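Local coordinates for F5/8 type C domain protein (Bacteroides ovatus, PDB 4ZRX) that is a putative alpha-L-fucosidase that probably hydrolyses alpha-linked L-fucose from glycans, and also carries an F5/8 type C (discoidin-like) domain that may bind sugars, at residues T355-K366 against Y378-L388; G398-V406 against G418-L429. All coordinates share one frame; numbering follows the deposited sequence. Where two conformers were deposited one is given.

Interaction 1 of 2, residues T355-K366 against Y378-L388; sequences TFADNRVKNGRK and YALKSKSEINL
The guanidinium of Arg-360 lies against Ser-384 side-on, with NE and NH2 both directed at the one hydroxyl. Arg-360 NE lies 3.0 Å from Ser-384 OG, which stands only 3° out of the guanidinium plane, whereas the NH2 bond is longer and more bent. Bends at chi2 and chi3 (-58° and -62°) fold the arginine back to this position. Ser-384 OG in turn donates to Lys-381 O, so three bonds hold it. Over one face of the guanidinium sits Lys-381 CB, 3.4 Å above the plane. Asp-358 bridges the two cations: OD2 takes Arg-360 NH1 on its syn side at 2.7 Å, and OD1 takes Lys-381 NZ at 2.9 Å at the end of the extended lysine chain. This shared carboxylate probably offsets the like charges of Arg-360 NH1 and Lys-381 NZ, 5.0 Å apart.

Farther along, Val-361 and Leu-380 form a single beta bridge, flanked by bonds from Lys-381 N to Arg-360 O and from Lys-362 N to Ala-379 O. Val-361 divides its methyls, CG1 meeting Tyr-378 CB and CG2 meeting Leu-380 CD2. A water joins Tyr-378 OH to the carbonyls of Gly-364 and Lys-366.

At the other end, Leu-388 CD2 touches both Thr-355 CG2 and Phe-356 CE1. Thr-355 belongs to helix 339-356, and the chain that follows runs between strands 374-381 and 450-458, pairing through Arg-360 with Ala-457.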
# COMPACT_ATOMS: atom_id res chain seq x y z
N THR A 355 -3.84 -11.54 15.43
CA THR A 355 -4.11 -10.24 15.95
C THR A 355 -5.63 -10.04 16.21
O THR A 355 -6.02 -9.54 17.28
CB THR A 355 -3.64 -9.14 14.95
OG1 THR A 355 -2.23 -9.16 14.88
CG2 THR A 355 -4.06 -7.75 15.41
N PHE A 356 -6.45 -10.51 15.28
CA PHE A 356 -7.89 -10.29 15.39
C PHE A 356 -8.67 -11.47 15.97
O PHE A 356 -9.92 -11.43 16.00
CB PHE A 356 -8.48 -9.81 14.05
CG PHE A 356 -7.88 -8.50 13.58
CD1 PHE A 356 -8.13 -7.36 14.24
CD2 PHE A 356 -7.02 -8.43 12.52
CE1 PHE A 356 -7.54 -6.16 13.87
CE2 PHE A 356 -6.42 -7.27 12.14
CZ PHE A 356 -6.69 -6.10 12.83
N ALA A 357 -7.97 -12.48 16.47
CA ALA A 357 -8.66 -13.68 17.01
C ALA A 357 -9.54 -13.39 18.20
O ALA A 357 -10.65 -13.97 18.29
CB ALA A 357 -7.66 -14.78 17.32
N ASP A 358 -9.08 -12.52 19.10
CA ASP A 358 -9.69 -12.32 20.38
C ASP A 358 -10.05 -10.85 20.68
O ASP A 358 -9.27 -10.10 21.25
CB ASP A 358 -8.73 -12.85 21.44
CG ASP A 358 -9.34 -12.83 22.84
OD1 ASP A 358 -10.56 -12.60 23.03
OD2 ASP A 358 -8.58 -13.03 23.76
N ASN A 359 -11.24 -10.46 20.26
CA ASN A 359 -11.75 -9.15 20.56
C ASN A 359 -12.04 -9.04 22.05
O ASN A 359 -12.77 -9.83 22.58
CB ASN A 359 -13.02 -8.95 19.75
CG ASN A 359 -13.62 -7.60 19.93
OD1 ASN A 359 -13.11 -6.71 20.64
ND2 ASN A 359 -14.74 -7.46 19.27
N ARG A 360 -11.44 -8.08 22.70
CA ARG A 360 -11.52 -7.94 24.14
C ARG A 360 -12.72 -7.12 24.62
O ARG A 360 -13.01 -7.11 25.81
CB ARG A 360 -10.23 -7.39 24.72
CG ARG A 360 -8.92 -8.18 24.36
CD ARG A 360 -8.97 -9.66 24.79
NE ARG A 360 -9.11 -9.77 26.21
CZ ARG A 360 -9.05 -10.92 26.88
NH1 ARG A 360 -8.93 -12.09 26.25
NH2 ARG A 360 -9.16 -10.89 28.18
N VAL A 361 -13.38 -6.43 23.71
CA VAL A 361 -14.55 -5.62 24.05
C VAL A 361 -15.76 -6.59 24.14
O VAL A 361 -16.02 -7.34 23.21
CB VAL A 361 -14.82 -4.55 23.02
CG1 VAL A 361 -16.10 -3.80 23.26
CG2 VAL A 361 -13.64 -3.56 23.02
N LYS A 362 -16.49 -6.45 25.22
CA LYS A 362 -17.78 -7.09 25.36
C LYS A 362 -18.79 -6.02 24.89
O LYS A 362 -18.69 -4.84 25.20
CB LYS A 362 -18.02 -7.37 26.84
CG LYS A 362 -16.96 -8.18 27.53
CD LYS A 362 -17.35 -8.41 29.05
CE LYS A 362 -18.47 -9.38 29.15
NZ LYS A 362 -18.76 -9.74 30.57
N ASN A 363 -19.78 -6.46 24.20
CA ASN A 363 -20.90 -5.61 23.86
C ASN A 363 -20.50 -4.39 23.06
O ASN A 363 -21.11 -3.35 23.18
CB ASN A 363 -21.74 -5.32 25.08
CG ASN A 363 -22.03 -6.60 25.87
OD1 ASN A 363 -22.71 -7.52 25.36
ND2 ASN A 363 -21.54 -6.69 27.10
N GLY A 364 -19.52 -4.60 22.19
CA GLY A 364 -18.97 -3.56 21.33
C GLY A 364 -19.85 -3.17 20.13
O GLY A 364 -19.57 -2.16 19.47
N ARG A 365 -20.93 -3.90 19.86
CA ARG A 365 -21.90 -3.54 18.84
C ARG A 365 -23.14 -2.86 19.30
O ARG A 365 -24.12 -2.79 18.56
CB ARG A 365 -22.33 -4.77 18.07
CG ARG A 365 -21.26 -5.43 17.39
CD ARG A 365 -21.86 -6.41 16.38
NE ARG A 365 -20.89 -7.12 15.57
CZ ARG A 365 -20.33 -8.29 15.87
NH1 ARG A 365 -20.59 -8.93 17.00
NH2 ARG A 365 -19.47 -8.82 14.99
N LYS A 366 -23.11 -2.32 20.51
CA LYS A 366 -24.13 -1.48 20.99
C LYS A 366 -24.10 -0.25 20.14
O LYS A 366 -23.14 0.56 20.30
CB LYS A 366 -23.90 -1.13 22.47
CG LYS A 366 -24.96 -0.25 23.08
CD LYS A 366 -24.77 -0.12 24.61
CE LYS A 366 -25.91 0.68 25.26
NZ LYS A 366 -25.84 0.66 26.77
N TYR A 378 -17.23 0.94 27.29
CA TYR A 378 -17.29 -0.45 26.94
C TYR A 378 -16.49 -1.27 27.93
O TYR A 378 -15.33 -1.01 28.21
CB TYR A 378 -16.74 -0.68 25.53
CG TYR A 378 -17.48 0.09 24.46
CD1 TYR A 378 -17.17 1.40 24.16
CD2 TYR A 378 -18.45 -0.52 23.70
CE1 TYR A 378 -17.86 2.08 23.22
CE2 TYR A 378 -19.14 0.17 22.74
CZ TYR A 378 -18.87 1.44 22.47
OH TYR A 378 -19.58 2.16 21.51
N ALA A 379 -17.10 -2.32 28.47
CA ALA A 379 -16.40 -3.26 29.34
C ALA A 379 -15.49 -4.12 28.46
O ALA A 379 -15.86 -4.51 27.31
CB ALA A 379 -17.42 -4.18 30.08
N LEU A 380 -14.34 -4.43 29.00
CA LEU A 380 -13.45 -5.44 28.46
C LEU A 380 -13.58 -6.77 29.15
O LEU A 380 -14.03 -6.82 30.33
CB LEU A 380 -12.01 -4.92 28.52
CG LEU A 380 -11.82 -3.56 27.83
CD1 LEU A 380 -10.37 -3.06 28.01
CD2 LEU A 380 -12.18 -3.62 26.37
N LYS A 381 -13.20 -7.84 28.46
CA LYS A 381 -13.05 -9.18 29.05
C LYS A 381 -12.03 -9.14 30.20
O LYS A 381 -11.10 -8.29 30.23
CB LYS A 381 -12.59 -10.24 28.04
CG LYS A 381 -13.59 -10.55 26.96
CD LYS A 381 -12.99 -11.56 26.00
CE LYS A 381 -13.97 -11.91 24.97
NZ LYS A 381 -13.34 -12.73 23.92
N SER A 382 -12.24 -10.04 31.16
CA SER A 382 -11.31 -10.24 32.24
C SER A 382 -9.85 -10.38 31.80
O SER A 382 -9.55 -11.15 30.88
CB SER A 382 -11.71 -11.49 33.08
OG SER A 382 -10.79 -11.59 34.16
N LYS A 383 -8.98 -9.61 32.47
CA LYS A 383 -7.51 -9.66 32.34
C LYS A 383 -7.08 -9.27 30.93
O LYS A 383 -6.31 -9.99 30.29
CB LYS A 383 -6.96 -11.06 32.72
CG LYS A 383 -7.19 -11.35 34.21
CD LYS A 383 -6.59 -12.66 34.62
CE LYS A 383 -6.60 -12.72 36.13
NZ LYS A 383 -6.23 -14.06 36.63
N SER A 384 -7.69 -8.21 30.41
CA SER A 384 -7.38 -7.73 29.03
C SER A 384 -6.15 -6.86 29.06
O SER A 384 -6.04 -6.06 29.95
CB SER A 384 -8.51 -6.87 28.50
OG SER A 384 -9.60 -7.68 28.26
N GLU A 385 -5.25 -7.08 28.10
CA GLU A 385 -4.13 -6.22 27.73
C GLU A 385 -4.35 -5.89 26.26
O GLU A 385 -4.56 -6.81 25.45
CB GLU A 385 -2.80 -6.97 27.88
CG GLU A 385 -1.60 -6.10 27.54
CD GLU A 385 -0.25 -6.74 27.87
OE1 GLU A 385 -0.11 -7.98 27.80
OE2 GLU A 385 0.69 -5.98 28.15
N ILE A 386 -4.36 -4.61 25.92
CA ILE A 386 -4.67 -4.18 24.60
C ILE A 386 -3.68 -3.15 24.12
O ILE A 386 -3.12 -2.40 24.89
CB ILE A 386 -6.12 -3.60 24.53
CG1 ILE A 386 -6.37 -2.47 25.50
CG2 ILE A 386 -7.10 -4.72 24.82
CD1 ILE A 386 -7.62 -1.69 25.20
N ASN A 387 -3.48 -3.11 22.81
CA ASN A 387 -2.70 -2.09 22.15
C ASN A 387 -3.22 -1.66 20.79
O ASN A 387 -2.46 -1.01 19.99
CB ASN A 387 -1.23 -2.54 22.05
CG ASN A 387 -1.07 -3.81 21.25
OD1 ASN A 387 -1.97 -4.27 20.58
ND2 ASN A 387 0.13 -4.35 21.27
N LEU A 388 -4.49 -2.00 20.52
CA LEU A 388 -5.16 -1.78 19.27
C LEU A 388 -6.63 -1.62 19.52
O LEU A 388 -7.25 -2.48 20.15
CB LEU A 388 -4.89 -2.93 18.27
CG LEU A 388 -5.65 -3.05 16.98
CD1 LEU A 388 -5.47 -1.87 16.16
CD2 LEU A 388 -5.25 -4.34 16.24
O HOH W 1 -19.82 -2.91 27.39
O HOH W 2 -20.50 0.60 19.56
O HOH W 3 -22.00 2.16 23.01

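Interaction 2 of 2, residues G398-V406 against G418-L429; sequences GQRVEAFTV and GKGTTIGYKRML. With EDO (1,2-ethanediol), chain F.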
# COMPACT_ATOMS: atom_id res chain seq x y z
N GLY A 398 -24.10 7.99 6.43
CA GLY A 398 -23.16 9.06 6.13
C GLY A 398 -21.89 8.97 6.93
O GLY A 398 -21.78 8.18 7.90
N GLN A 399 -20.93 9.83 6.58
CA GLN A 399 -19.68 9.92 7.31
C GLN A 399 -19.71 11.19 8.14
O GLN A 399 -19.78 12.25 7.58
CB GLN A 399 -18.48 9.95 6.33
CG GLN A 399 -17.19 9.90 7.10
CD GLN A 399 -15.96 9.88 6.28
OE1 GLN A 399 -16.00 9.76 5.06
NE2 GLN A 399 -14.83 9.89 6.95
N ARG A 400 -19.59 11.08 9.47
CA ARG A 400 -19.89 12.23 10.34
C ARG A 400 -18.84 12.57 11.36
O ARG A 400 -18.72 13.72 11.72
CB ARG A 400 -21.22 11.97 11.04
CG ARG A 400 -22.33 11.74 10.03
CD ARG A 400 -23.66 11.58 10.68
NE ARG A 400 -24.71 11.38 9.68
CZ ARG A 400 -26.00 11.63 9.89
NH1 ARG A 400 -26.43 12.05 11.09
NH2 ARG A 400 -26.87 11.40 8.92
N VAL A 401 -18.10 11.61 11.85
CA VAL A 401 -17.13 11.85 12.91
C VAL A 401 -15.96 12.67 12.39
O VAL A 401 -15.43 12.43 11.30
CB VAL A 401 -16.68 10.56 13.62
CG1 VAL A 401 -15.59 10.83 14.66
CG2 VAL A 401 -17.88 9.91 14.31
N GLU A 402 -15.67 13.74 13.15
CA GLU A 402 -14.59 14.66 12.81
C GLU A 402 -13.41 14.67 13.79
O GLU A 402 -12.29 14.98 13.39
CB GLU A 402 -15.12 16.05 12.67
CG GLU A 402 -16.07 16.19 11.53
CD GLU A 402 -16.76 17.54 11.49
OE1 GLU A 402 -17.30 17.92 12.56
OE2 GLU A 402 -16.76 18.27 10.40
N ALA A 403 -13.66 14.35 15.07
CA ALA A 403 -12.58 14.19 16.06
C ALA A 403 -13.04 13.32 17.20
O ALA A 403 -14.21 13.39 17.61
CB ALA A 403 -12.17 15.56 16.61
N PHE A 404 -12.15 12.47 17.70
CA PHE A 404 -12.53 11.57 18.77
C PHE A 404 -11.29 11.25 19.60
O PHE A 404 -10.16 11.40 19.16
CB PHE A 404 -13.18 10.26 18.27
CG PHE A 404 -12.27 9.38 17.52
CD1 PHE A 404 -12.07 9.55 16.13
CD2 PHE A 404 -11.64 8.34 18.15
CE1 PHE A 404 -11.21 8.72 15.47
CE2 PHE A 404 -10.80 7.49 17.48
CZ PHE A 404 -10.56 7.71 16.09
N THR A 405 -11.56 10.78 20.81
CA THR A 405 -10.57 10.37 21.78
C THR A 405 -10.95 9.01 22.35
O THR A 405 -12.13 8.75 22.53
CB THR A 405 -10.53 11.41 22.93
OG1 THR A 405 -10.22 12.68 22.34
CG2 THR A 405 -9.42 11.04 23.95
N VAL A 406 -9.95 8.17 22.63
CA VAL A 406 -10.13 6.88 23.25
C VAL A 406 -9.26 6.79 24.51
O VAL A 406 -8.10 7.17 24.51
CB VAL A 406 -9.73 5.71 22.34
CG1 VAL A 406 -10.09 4.46 22.93
CG2 VAL A 406 -10.40 5.87 20.95
N GLY A 418 -5.61 7.05 22.53
CA GLY A 418 -5.51 7.57 21.16
C GLY A 418 -6.44 8.67 20.87
O GLY A 418 -7.38 8.89 21.60
N LYS A 419 -6.15 9.36 19.77
CA LYS A 419 -6.98 10.40 19.28
C LYS A 419 -7.01 10.26 17.78
O LYS A 419 -5.97 9.93 17.20
CB LYS A 419 -6.40 11.75 19.60
CG LYS A 419 -6.75 12.28 21.00
CD LYS A 419 -6.19 13.72 21.17
CE LYS A 419 -7.22 14.74 21.05
NZ LYS A 419 -8.18 14.73 22.21
N GLY A 420 -8.13 10.60 17.18
CA GLY A 420 -8.28 10.54 15.73
C GLY A 420 -9.23 11.63 15.28
O GLY A 420 -9.68 12.45 16.05
N THR A 421 -9.43 11.64 13.96
CA THR A 421 -10.25 12.61 13.30
C THR A 421 -11.48 11.88 12.75
O THR A 421 -12.45 11.69 13.48
CB THR A 421 -9.44 13.36 12.27
OG1 THR A 421 -8.69 12.45 11.47
CG2 THR A 421 -8.50 14.32 12.96
N THR A 422 -11.43 11.45 11.50
CA THR A 422 -12.45 10.63 10.90
C THR A 422 -12.44 9.21 11.45
O THR A 422 -11.44 8.74 11.97
CB THR A 422 -12.26 10.58 9.37
OG1 THR A 422 -10.93 10.18 9.09
CG2 THR A 422 -12.57 11.90 8.76
N ILE A 423 -13.59 8.54 11.33
CA ILE A 423 -13.68 7.11 11.51
C ILE A 423 -14.07 6.48 10.18
O ILE A 423 -13.26 5.86 9.56
CB ILE A 423 -14.64 6.74 12.66
CG1 ILE A 423 -14.06 7.26 13.98
CG2 ILE A 423 -14.84 5.26 12.69
CD1 ILE A 423 -14.96 7.07 15.16
N GLY A 424 -15.30 6.74 9.72
CA GLY A 424 -15.71 6.18 8.45
C GLY A 424 -16.07 4.71 8.58
O GLY A 424 -16.57 4.23 9.60
N TYR A 425 -15.76 3.96 7.53
CA TYR A 425 -15.99 2.55 7.57
C TYR A 425 -15.24 1.83 8.67
O TYR A 425 -15.82 0.98 9.40
CB TYR A 425 -15.64 1.92 6.21
CG TYR A 425 -15.69 0.43 6.23
CD1 TYR A 425 -16.87 -0.24 6.30
CD2 TYR A 425 -14.50 -0.28 6.34
CE1 TYR A 425 -16.89 -1.64 6.38
CE2 TYR A 425 -14.51 -1.62 6.42
CZ TYR A 425 -15.70 -2.29 6.44
OH TYR A 425 -15.65 -3.66 6.57
N LYS A 426 -13.99 2.19 8.86
CA LYS A 426 -13.12 1.53 9.84
C LYS A 426 -11.92 2.40 10.08
O LYS A 426 -11.29 2.85 9.15
CB LYS A 426 -12.72 0.17 9.37
CG LYS A 426 -11.94 -0.66 10.34
CD LYS A 426 -11.84 -2.11 9.94
CE LYS A 426 -13.13 -2.80 10.16
NZ LYS A 426 -13.08 -4.30 9.96
N ARG A 427 -11.58 2.57 11.36
CA ARG A 427 -10.40 3.29 11.78
C ARG A 427 -9.78 2.50 12.93
O ARG A 427 -10.50 2.06 13.87
CB ARG A 427 -10.76 4.66 12.27
CG ARG A 427 -9.60 5.50 12.86
CD ARG A 427 -8.51 5.78 11.86
NE ARG A 427 -7.72 6.97 12.23
CZ ARG A 427 -6.51 6.96 12.79
NH1 ARG A 427 -5.79 5.88 13.00
NH2 ARG A 427 -5.95 8.14 13.04
N MSE A 428 -8.48 2.26 12.83
CA MSE A 428 -7.75 1.57 13.87
C MSE A 428 -6.65 2.45 14.44
O MSE A 428 -6.01 3.21 13.72
CB MSE A 428 -7.20 0.24 13.42
CG MSE A 428 -8.31 -0.66 13.02
SE MSE A 428 -7.94 -2.53 12.63
CE MSE A 428 -7.48 -2.36 10.79
N LEU A 429 -6.48 2.32 15.75
CA LEU A 429 -5.49 3.08 16.52
C LEU A 429 -4.61 2.12 17.27
O LEU A 429 -5.11 1.20 17.94
CB LEU A 429 -6.19 3.97 17.53
CG LEU A 429 -6.92 5.18 16.98
CD1 LEU A 429 -7.74 5.77 18.12
CD2 LEU A 429 -5.91 6.17 16.38
C1 EDO F . -10.64 -7.14 9.96
O1 EDO F . -11.83 -7.12 9.14
C2 EDO F . -10.13 -5.76 10.43
O2 EDO F . -10.89 -5.36 11.58
O HOH W 4 -15.59 10.11 9.92
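Phe-404 has its ring between Gly-420 and Ile-423: in two CH-pi contacts, Gly-420 CA lies over one face, 3.9 Å from the centroid and 29° off the normal, and Ile-423 CD1 over the opposite face at 4.2 Å and 19°. Thr-421 O, Thr-422 O and Arg-427 CG meet its edge. The setting is the beta hairpin of strands 401-410 and 413-420, whose second strand leads into strand 427-431 of another sheet. With chi1 at 66°, CG sits between the backbone N and carbonyl carbon, turning the ring across Gly-420, where a CB would clash with CZ. Phe-404 and Gly-420 are a hydrogen-bonded antiparallel pair, as are Val-406 and Gly-418. From the facing sheet, Leu-429 CD1 comes to 3.6 Å from Phe-404 CE2 and touches Val-406 CG2. An alanine in place of Phe-404 would probably leave Ile-423 and Leu-429 without their common apolar partner and open a gap between the sheets. On the hairpin's other face, Lys-419 NZ donates to Thr-405 OG1, which also bonds Asp-444. One water accepts from Ile-423 N and Gln-399 NE2 (an amide also bonded to Asn-240 N through OE1 and Glu-238 O through NE2) and donates to Val-401 O, 2.7 Å away.

Interactions 1 and 2 follow one another along the chain, with centres 18 Å apart; interaction 1 joins helix 339-356 to the two four-stranded antiparallel sheets in which interaction 2 lies. The protein's alpha-L-fucosidase family is of the TIM-barrel clan, and its activity here is inferred. The two contacts meet by packing: Leu-388 CD1 lies 3.6 Å from the backbone O of Leu-429, and Phe-356 CZ 3.8 Å from SE of selenomethionine Met-428, setting the last part of helix 339-356 against strand 427-431. Lys-426 NZ, salt-bridged to Glu-43, makes a weak 2.9 Å bond to O2 of a 1,2-ethanediol, probably from crystallisation, that Glu-43 also binds and whose nearest atoms lie about 4 Å from the Phe-356 side chain.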